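Local coordinates for protein multicopper oxidase (PDB 4E9X) that probably couples the one-electron oxidation of substrates to the reduction of dioxygen to water, using several copper ions, at residues Trp61-Lys67 against Tyr91-Arg97. Numbering follows the deposited sequence.
Sequences WHGVHQK and YKFKADR. With CU (copper (II) ion), chain E.
Trp61 has Phe93 on one face and Tyr91 at its edge. CE2 of Phe93 sits over the centre of the indole, 3.7 Å from Trp61 CD2, yet the ring planes meet at 42°, an oblique pairing. Toward Tyr91 the geometry is T-shaped: the indole edge, led by NE1, points at the phenol face, with Trp61 NE1 3.5 Å from Tyr91 CG and planes at 69°. The His65 imidazole carries Arg97 CB on one face, a CH-pi contact almost on the ring normal, while a water lies in plane at its edge, 2.9 Å from His65 ND1.

Phe93 holds CG between its own backbone N and carbonyl carbon (chi1 56°), which turns the ring in among Trp61, Val64 and Gln66; Val64 CG1 reaches Phe93 CD1 at 3.6 Å. The Gln66 chain, bent at chi2, brings its amide steeply across the Phe93 ring plane, with Gln66 OE1 3.2 Å from Phe93 CB and hydrogen-bonded to Thr69.

Polar links between the segments run through three waters joining His65 and Lys67 to the Lys94-Arg97 bend. One accepts from His65 N and lies 2.7 Å from Asp96 OD1; another accepts from Lys67 N and is within donating distance of Lys94 O and the same OD1. Both have more acceptors in reach than protons, so not every donation need be made at once.

In this two-domain, cupredoxin-type oxidase, the type II turn Trp61-Val64 carries the copper ligand His62 at its second position: His62 ND1 binds copper at 1.9 Å, with His104 and, from the second subunit, His254. Arg97 NE forms a salt bridge and His65 NE2 a hydrogen bond with Asp209 OD2 of that subunit, so its carboxylate is probably kept ionised, while Arg97 NH1 bonds to Asp216 O. The chemistry implies an aromatic core behind the copper ligand and a hydrated, charged margin extending to the subunit interface.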
loop_
_atom_site.group_PDB
_atom_site.type_symbol
_atom_site.label_atom_id
_atom_site.label_comp_id
_atom_site.label_asym_id
_atom_site.label_seq_id
_atom_site.Cartn_x
_atom_site.Cartn_y
_atom_site.Cartn_z
ATOM N N TRP A 61 -20.139 10.778 6.345
ATOM C CA TRP A 61 -20.408 10.669 4.902
ATOM C C TRP A 61 -19.094 10.931 4.200
ATOM O O TRP A 61 -18.684 12.072 3.999
ATOM C CB TRP A 61 -21.536 11.653 4.482
ATOM C CG TRP A 61 -22.690 11.446 5.439
ATOM C CD1 TRP A 61 -22.907 12.154 6.577
ATOM C CD2 TRP A 61 -23.768 10.487 5.369
ATOM N NE1 TRP A 61 -24.045 11.692 7.221
ATOM C CE2 TRP A 61 -24.610 10.667 6.512
ATOM C CE3 TRP A 61 -24.086 9.491 4.434
ATOM C CZ2 TRP A 61 -25.754 9.883 6.748
ATOM C CZ3 TRP A 61 -25.225 8.727 4.700
ATOM C CH2 TRP A 61 -26.060 8.890 5.808
ATOM N N HIS A 62 -18.354 9.864 3.907
ATOM C CA HIS A 62 -16.977 9.947 3.452
ATOM C C HIS A 62 -16.971 10.373 2.008
ATOM O O HIS A 62 -17.368 9.646 1.120
ATOM C CB HIS A 62 -16.301 8.597 3.720
ATOM C CG HIS A 62 -14.833 8.595 3.329
ATOM N ND1 HIS A 62 -13.871 8.068 4.186
ATOM C CD2 HIS A 62 -14.147 8.986 2.202
ATOM C CE1 HIS A 62 -12.692 8.153 3.561
ATOM N NE2 HIS A 62 -12.866 8.738 2.371
ATOM N N GLY A 63 -16.334 11.525 1.801
ATOM C CA GLY A 63 -16.219 12.140 0.496
ATOM C C GLY A 63 -17.199 13.292 0.293
ATOM O O GLY A 63 -16.979 14.109 -0.624
ATOM N N VAL A 64 -18.206 13.370 1.179
ATOM C CA VAL A 64 -19.148 14.491 1.101
ATOM C C VAL A 64 -18.499 15.700 1.695
ATOM O O VAL A 64 -17.984 15.677 2.829
ATOM C CB VAL A 64 -20.443 14.127 1.893
ATOM C CG1 VAL A 64 -21.390 15.304 2.030
ATOM C CG2 VAL A 64 -21.144 12.953 1.181
ATOM N N HIS A 65 -18.424 16.808 0.954
ATOM C CA HIS A 65 -17.669 17.924 1.519
ATOM C C HIS A 65 -18.329 18.588 2.705
ATOM O O HIS A 65 -17.629 19.243 3.488
ATOM C CB HIS A 65 -17.559 19.001 0.413
ATOM C CG HIS A 65 -16.661 18.625 -0.714
ATOM N ND1 HIS A 65 -16.631 19.319 -1.928
ATOM C CD2 HIS A 65 -15.716 17.670 -0.768
ATOM C CE1 HIS A 65 -15.716 18.778 -2.685
ATOM N NE2 HIS A 65 -15.139 17.777 -2.027
ATOM N N GLN A 66 -19.655 18.479 2.805
ATOM C CA GLN A 66 -20.412 19.191 3.838
ATOM C C GLN A 66 -20.189 20.694 3.726
ATOM O O GLN A 66 -19.884 21.358 4.684
ATOM C CB GLN A 66 -20.041 18.723 5.263
ATOM C CG GLN A 66 -20.245 17.216 5.421
ATOM C CD GLN A 66 -21.719 16.796 5.515
ATOM O OE1 GLN A 66 -22.637 17.603 5.530
ATOM N NE2 GLN A 66 -21.895 15.476 5.546
ATOM N N LYS A 67 -20.356 21.208 2.516
ATOM C CA LYS A 67 -20.165 22.612 2.203
ATOM C C LYS A 67 -21.217 23.425 2.954
ATOM O O LYS A 67 -22.405 23.390 2.593
ATOM C CB LYS A 67 -20.257 22.841 0.694
ATOM C CG LYS A 67 -19.890 24.182 0.138
ATOM C CD LYS A 67 -18.559 24.730 0.642
ATOM C CE LYS A 67 -17.683 25.334 -0.442
ATOM N NZ LYS A 67 -16.914 24.261 -1.169
ATOM N N TYR A 91 -29.171 13.977 9.623
ATOM C CA TYR A 91 -28.107 14.520 8.774
ATOM C C TYR A 91 -28.727 15.237 7.572
ATOM O O TYR A 91 -29.637 14.631 7.000
ATOM C CB TYR A 91 -27.171 13.407 8.265
ATOM C CG TYR A 91 -26.447 12.782 9.461
ATOM C CD1 TYR A 91 -25.315 13.403 9.962
ATOM C CD2 TYR A 91 -26.911 11.622 10.100
ATOM C CE1 TYR A 91 -24.582 12.910 11.042
ATOM C CE2 TYR A 91 -26.227 11.112 11.189
ATOM C CZ TYR A 91 -25.082 11.760 11.650
ATOM O OH TYR A 91 -24.422 11.263 12.741
ATOM N N LYS A 92 -28.213 16.407 7.204
ATOM C CA LYS A 92 -28.600 17.048 5.952
ATOM C C LYS A 92 -27.367 17.586 5.214
ATOM O O LYS A 92 -26.520 18.270 5.807
ATOM C CB LYS A 92 -29.549 18.232 6.242
ATOM C CG LYS A 92 -30.776 17.833 7.018
ATOM C CD LYS A 92 -31.756 19.013 7.069
ATOM C CE LYS A 92 -33.116 18.550 7.628
ATOM N NZ LYS A 92 -34.145 19.607 7.644
ATOM N N PHE A 93 -27.259 17.234 3.919
ATOM C CA PHE A 93 -26.145 17.729 3.115
ATOM C C PHE A 93 -26.567 17.798 1.676
ATOM O O PHE A 93 -27.480 17.058 1.279
ATOM C CB PHE A 93 -24.871 16.880 3.286
ATOM C CG PHE A 93 -25.076 15.405 2.987
ATOM C CD1 PHE A 93 -24.912 14.903 1.698
ATOM C CD2 PHE A 93 -25.434 14.553 4.010
ATOM C CE1 PHE A 93 -25.123 13.549 1.480
ATOM C CE2 PHE A 93 -25.630 13.209 3.792
ATOM C CZ PHE A 93 -25.476 12.685 2.505
ATOM N N LYS A 94 -25.911 18.644 0.896
ATOM C CA LYS A 94 -26.097 18.617 -0.537
ATOM C C LYS A 94 -25.019 17.724 -1.126
ATOM O O LYS A 94 -23.845 17.772 -0.780
ATOM C CB LYS A 94 -25.981 20.018 -1.166
ATOM C CG LYS A 94 -26.178 20.137 -2.683
ATOM C CD LYS A 94 -26.075 21.575 -3.118
ATOM C CE LYS A 94 -27.317 22.352 -2.738
ATOM N NZ LYS A 94 -28.444 22.043 -3.681
ATOM N N ALA A 95 -25.470 16.887 -2.100
ATOM C CA ALA A 95 -24.578 15.973 -2.771
ATOM C C ALA A 95 -23.842 16.672 -3.915
ATOM O O ALA A 95 -24.057 16.307 -5.078
ATOM C CB ALA A 95 -25.424 14.805 -3.306
ATOM N N ASP A 96 -22.985 17.632 -3.593
ATOM C CA ASP A 96 -22.320 18.392 -4.639
ATOM C C ASP A 96 -21.026 17.709 -5.030
ATOM O O ASP A 96 -20.435 18.108 -6.028
ATOM C CB ASP A 96 -22.072 19.843 -4.274
ATOM C CG ASP A 96 -21.453 20.110 -2.949
ATOM O OD1 ASP A 96 -20.905 19.214 -2.292
ATOM O OD2 ASP A 96 -21.528 21.300 -2.531
ATOM N N ARG A 97 -20.559 16.726 -4.323
ATOM C CA ARG A 97 -19.348 15.953 -4.669
ATOM C C ARG A 97 -19.758 14.674 -5.385
ATOM O O ARG A 97 -20.507 13.891 -4.824
ATOM C CB ARG A 97 -18.528 15.653 -3.388
ATOM C CG ARG A 97 -17.427 14.540 -3.658
ATOM C CD ARG A 97 -16.357 15.022 -4.589
ATOM N NE ARG A 97 -15.082 14.436 -4.170
ATOM C CZ ARG A 97 -14.731 13.167 -4.304
ATOM N NH1 ARG A 97 -15.510 12.263 -4.873
ATOM N NH2 ARG A 97 -13.532 12.821 -3.861
HETATM CU CU CU E . -14.064 7.226 5.897
HETATM O O HOH W 1 -20.619 16.842 -1.124
HETATM O O HOH W 2 -18.330 21.661 -2.347
HETATM O O HOH W 3 -21.524 19.150 0.522
#